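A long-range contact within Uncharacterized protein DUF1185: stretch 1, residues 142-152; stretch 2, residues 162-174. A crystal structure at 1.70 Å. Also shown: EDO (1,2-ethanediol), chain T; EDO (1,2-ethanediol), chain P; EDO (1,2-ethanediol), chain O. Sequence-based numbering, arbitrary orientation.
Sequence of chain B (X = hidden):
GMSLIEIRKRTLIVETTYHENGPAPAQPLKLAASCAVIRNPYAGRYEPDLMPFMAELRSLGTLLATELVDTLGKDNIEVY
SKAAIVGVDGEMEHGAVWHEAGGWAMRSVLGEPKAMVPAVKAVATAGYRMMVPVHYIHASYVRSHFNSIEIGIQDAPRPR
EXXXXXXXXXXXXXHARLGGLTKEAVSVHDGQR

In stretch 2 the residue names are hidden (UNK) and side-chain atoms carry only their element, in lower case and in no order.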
# COMPACT_ATOMS: atom_id res chain seq x y z
N VAL B 142 -28.62 -15.16 6.80
CA VAL B 142 -28.70 -15.89 5.48
C VAL B 142 -27.30 -16.03 4.93
O VAL B 142 -26.68 -15.06 4.46
CB VAL B 142 -29.68 -15.23 4.51
CG1 VAL B 142 -29.56 -15.81 3.11
CG2 VAL B 142 -31.12 -15.36 5.07
N ARG B 143 -26.82 -17.27 4.94
CA ARG B 143 -25.39 -17.53 4.70
C ARG B 143 -24.87 -17.22 3.32
O ARG B 143 -23.71 -16.81 3.13
CB ARG B 143 -25.05 -18.97 5.10
CG ARG B 143 -23.56 -19.24 5.16
CD ARG B 143 -23.33 -20.64 5.62
NE ARG B 143 -23.65 -20.79 7.03
CZ ARG B 143 -23.67 -21.94 7.68
NH1 ARG B 143 -23.48 -23.06 7.02
NH2 ARG B 143 -23.92 -21.99 8.98
N SER B 144 -25.73 -17.42 2.33
CA SER B 144 -25.38 -17.21 0.95
C SER B 144 -25.00 -15.76 0.59
O SER B 144 -24.32 -15.51 -0.41
CB SER B 144 -26.56 -17.57 0.07
OG SER B 144 -27.75 -16.89 0.47
N HIS B 145 -25.45 -14.84 1.43
CA HIS B 145 -25.35 -13.40 1.14
C HIS B 145 -24.17 -12.65 1.74
O HIS B 145 -23.93 -11.53 1.35
CB HIS B 145 -26.66 -12.70 1.46
CG HIS B 145 -27.73 -12.96 0.44
ND1 HIS B 145 -28.12 -14.23 0.08
CD2 HIS B 145 -28.54 -12.11 -0.23
CE1 HIS B 145 -29.10 -14.15 -0.81
NE2 HIS B 145 -29.34 -12.87 -1.04
N PHE B 146 -23.49 -13.22 2.73
CA PHE B 146 -22.29 -12.56 3.30
C PHE B 146 -21.33 -12.28 2.19
O PHE B 146 -21.03 -13.17 1.37
CB PHE B 146 -21.58 -13.41 4.36
CG PHE B 146 -22.46 -13.75 5.51
CD1 PHE B 146 -22.99 -12.76 6.30
CD2 PHE B 146 -22.66 -15.06 5.88
CE1 PHE B 146 -23.79 -13.06 7.38
CE2 PHE B 146 -23.44 -15.38 7.00
CZ PHE B 146 -24.00 -14.37 7.73
N ASN B 147 -20.84 -11.05 2.12
CA ASN B 147 -19.97 -10.65 1.04
C ASN B 147 -19.22 -9.37 1.40
O ASN B 147 -19.37 -8.86 2.51
CB ASN B 147 -20.79 -10.41 -0.24
CG ASN B 147 -20.05 -10.80 -1.49
OD1 ASN B 147 -18.82 -10.78 -1.57
ND2 ASN B 147 -20.83 -11.21 -2.50
N SER B 148 -18.41 -8.89 0.46
CA SER B 148 -17.60 -7.69 0.72
C SER B 148 -17.35 -6.93 -0.53
O SER B 148 -17.33 -7.51 -1.62
CB SER B 148 -16.21 -8.10 1.28
OG SER B 148 -16.31 -8.81 2.48
N ILE B 149 -17.19 -5.62 -0.37
CA ILE B 149 -16.75 -4.75 -1.45
C ILE B 149 -15.71 -3.75 -0.88
O ILE B 149 -15.87 -3.28 0.25
CB ILE B 149 -17.89 -4.04 -2.15
CG1 ILE B 149 -17.35 -3.25 -3.34
CG2 ILE B 149 -18.64 -3.13 -1.17
CD1 ILE B 149 -18.43 -2.55 -4.22
N GLU B 150 -14.67 -3.47 -1.63
CA GLU B 150 -13.66 -2.51 -1.17
C GLU B 150 -14.05 -1.09 -1.55
O GLU B 150 -14.44 -0.83 -2.68
CB GLU B 150 -12.28 -2.82 -1.77
CG GLU B 150 -11.16 -2.10 -1.00
CD GLU B 150 -9.81 -2.18 -1.63
OE1 GLU B 150 -9.65 -1.61 -2.74
OE2 GLU B 150 -8.91 -2.78 -1.01
N ILE B 151 -13.89 -0.16 -0.61
CA ILE B 151 -14.14 1.25 -0.89
C ILE B 151 -12.88 2.06 -0.61
O ILE B 151 -11.95 1.59 0.09
CB ILE B 151 -15.32 1.84 -0.06
CG1 ILE B 151 -14.98 1.91 1.44
CG2 ILE B 151 -16.61 1.04 -0.32
CD1 ILE B 151 -15.98 2.75 2.29
N GLY B 152 -12.89 3.29 -1.09
CA GLY B 152 -11.80 4.22 -0.87
C GLY B 152 -11.73 5.24 -1.96
O GLY B 152 -12.25 5.02 -3.06
N UNK B 162 -13.78 13.64 6.45
CA UNK B 162 -14.38 12.32 6.72
C UNK B 162 -15.04 11.81 5.45
O UNK B 162 -15.61 12.61 4.68
c UNK B 162 -15.49 12.33 7.81
c UNK B 162 -15.94 10.85 8.14
c UNK B 162 -15.06 13.07 9.08
c UNK B 162 -16.25 13.55 10.00
N UNK B 163 -14.84 10.52 5.19
CA UNK B 163 -15.47 9.83 4.06
C UNK B 163 -16.55 8.93 4.64
O UNK B 163 -16.29 8.11 5.53
c UNK B 163 -13.66 7.88 1.17
c UNK B 163 -14.42 9.00 3.29
c UNK B 163 -15.75 7.09 2.29
c UNK B 163 -14.90 8.31 1.99
N UNK B 164 -17.79 9.18 4.22
CA UNK B 164 -18.94 8.37 4.62
C UNK B 164 -19.45 7.61 3.42
O UNK B 164 -19.54 8.16 2.34
c UNK B 164 -19.46 11.85 7.94
c UNK B 164 -19.33 9.66 8.89
c UNK B 164 -19.74 9.91 6.52
c UNK B 164 -19.58 9.11 7.65
c UNK B 164 -19.70 11.27 6.68
c UNK B 164 -20.06 9.26 5.17
c UNK B 164 -19.27 11.02 9.04
N UNK B 165 -19.85 6.36 3.65
CA UNK B 165 -20.29 5.49 2.58
C UNK B 165 -21.43 4.57 2.93
O UNK B 165 -21.57 4.12 4.10
c UNK B 165 -19.08 4.62 2.12
N UNK B 166 -22.22 4.27 1.90
CA UNK B 166 -23.26 3.25 2.01
C UNK B 166 -23.01 2.26 0.89
O UNK B 166 -22.50 2.63 -0.18
c UNK B 166 -24.66 3.83 1.87
c UNK B 166 -26.48 5.35 2.70
c UNK B 166 -25.05 4.11 4.32
c UNK B 166 -25.09 4.80 2.98
N UNK B 167 -23.41 1.03 1.13
CA UNK B 167 -23.31 -0.04 0.17
C UNK B 167 -24.64 -0.77 0.04
O UNK B 167 -25.31 -1.02 1.01
c UNK B 167 -22.18 -2.26 -0.42
c UNK B 167 -20.87 -0.40 0.71
c UNK B 167 -22.23 -1.07 0.58
N UNK B 168 -25.01 -1.07 -1.21
CA UNK B 168 -26.14 -1.95 -1.52
C UNK B 168 -25.74 -2.93 -2.60
O UNK B 168 -24.88 -2.63 -3.44
se UNK B 168 -29.62 0.48 -1.64
c UNK B 168 -27.40 -1.23 -1.98
c UNK B 168 -29.85 1.87 -0.33
c UNK B 168 -28.00 -0.30 -0.92
N UNK B 169 -26.39 -4.08 -2.58
CA UNK B 169 -26.12 -5.15 -3.53
C UNK B 169 -27.37 -5.95 -3.84
O UNK B 169 -28.35 -5.88 -3.11
N UNK B 170 -27.27 -6.74 -4.91
CA UNK B 170 -28.44 -7.39 -5.54
C UNK B 170 -28.69 -8.86 -5.23
O UNK B 170 -29.76 -9.38 -5.57
c UNK B 170 -28.38 -7.25 -7.06
c UNK B 170 -28.31 -5.80 -7.43
o UNK B 170 -27.23 -7.97 -7.54
N UNK B 171 -27.74 -9.51 -4.57
CA UNK B 171 -27.91 -10.93 -4.27
C UNK B 171 -26.81 -11.58 -3.50
O UNK B 171 -26.02 -10.92 -2.85
N UNK B 172 -26.77 -12.90 -3.68
CA UNK B 172 -25.82 -13.81 -3.00
C UNK B 172 -24.46 -13.82 -3.67
O UNK B 172 -24.29 -13.36 -4.81
c UNK B 172 -26.40 -15.21 -2.98
N UNK B 173 -23.48 -14.36 -2.96
CA UNK B 173 -22.17 -14.62 -3.58
C UNK B 173 -22.39 -15.45 -4.86
O UNK B 173 -23.26 -16.35 -4.91
c UNK B 173 -19.79 -15.49 -0.57
n UNK B 173 -21.60 -15.93 1.53
n UNK B 173 -21.56 -18.19 1.12
c UNK B 173 -21.24 -15.41 -2.68
n UNK B 173 -20.30 -16.79 -0.16
c UNK B 173 -21.15 -16.96 0.84
c UNK B 173 -20.84 -14.71 -1.39
N UNK B 174 -21.56 -15.22 -5.86
CA UNK B 174 -21.76 -15.87 -7.18
C UNK B 174 -21.67 -17.38 -7.18
O UNK B 174 -22.30 -18.01 -8.02
c UNK B 174 -21.24 -13.81 -8.55
c UNK B 174 -19.37 -15.45 -7.88
c UNK B 174 -20.85 -15.28 -8.30
C1 EDO T . -28.29 -11.04 -9.00
O1 EDO T . -27.60 -10.64 -7.82
C2 EDO T . -29.71 -11.52 -8.73
O2 EDO T . -30.02 -11.41 -7.35
C1 EDO P . -25.43 -13.68 -7.76
O1 EDO P . -26.02 -12.76 -6.84
C2 EDO P . -25.78 -15.10 -7.43
O2 EDO P . -27.20 -15.27 -7.44
C1 EDO O . -13.46 -2.93 -6.74
O1 EDO O . -12.56 -3.23 -5.66
C2 EDO O . -14.61 -2.10 -6.20
O2 EDO O . -14.10 -1.03 -5.39
O HOH W 1 -23.62 -11.02 -1.53
O HOH W 2 -19.60 -12.93 -5.15

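Position 162, already within the second strand, has four side-chain carbons, forked at the first, one arm two carbons long; it lies out of reach of stretch 1 and is I162. Position 163 also has four carbons, but the fork comes at the second, and CA-to-CB points toward stretch 1, where one terminal carbon lies 4.3 Å from I151 CD1. This is L163, and the atom is CD2. At 164 one carbon carries a six-membered carbon ring, and CA-to-CB points away from stretch 1: F164. Position 165 has a single carbon, CB, packed 3.6 Å from I151 CD1, and is A165. At 166 there are four carbons, forked at the second, and CA-to-CB points away, as expected of the alternation along a strand; the residue is L166. At 167 one carbon carries two more and CA-to-CB points toward stretch 1, bringing a branch carbon 3.7 Å from I149 CG2. The three-carbon fork identifies V167, and the contacting atom is CG1.

Position 168 is unbranched, with two carbons, a selenium and a final carbon, which marks selenomethionine, M168; it does not reach stretch 1. No side-chain atoms follow CA at 169, which is G169. At 170 one carbon carries an oxygen and a carbon, giving T170; its OG1 shares a 2.7 Å hydrogen bond with O1 of the ethanediol in chain T. Position 171 again lacks a side chain and is G171. Its backbone C lies 3.7 Å from H145 CD2, over one face of the imidazole, and a CB here would clash with O1 of the same ethanediol. Position 172 has one carbon, CB, 3.3 Å from S144 O and 3.6 Å from H145 CE1: A172.

Position 173 has three carbons, a nitrogen, then a carbon bearing two nitrogens, a guanidinium that makes it R173. Its NH1 donates to R143 O and F146 O, both at 2.8 Å and near the guanidinium plane, while its backbone N donates to S144 O at 2.9 Å. Position 174 has three carbons, forked at the first, and CA-to-CB points away; it is V174.

The contact thus has two parts. Between the strands, whose axes run roughly antiparallel and 9.2 Å apart at closest approach, I149 and I151 meet V167, A165 and L163 through apolar side chains. Beyond them, R173 holds the 143-146 segment by donating to the carbonyls of R143, S144 and F146. Water 1 adds a bridge, donating to H145 O (2.9 Å) and G171 O (2.7 Å) while accepting from N147 ND2 (3.0 Å).

Stretch 2, residues 162-174: ILFALVMGTGARV
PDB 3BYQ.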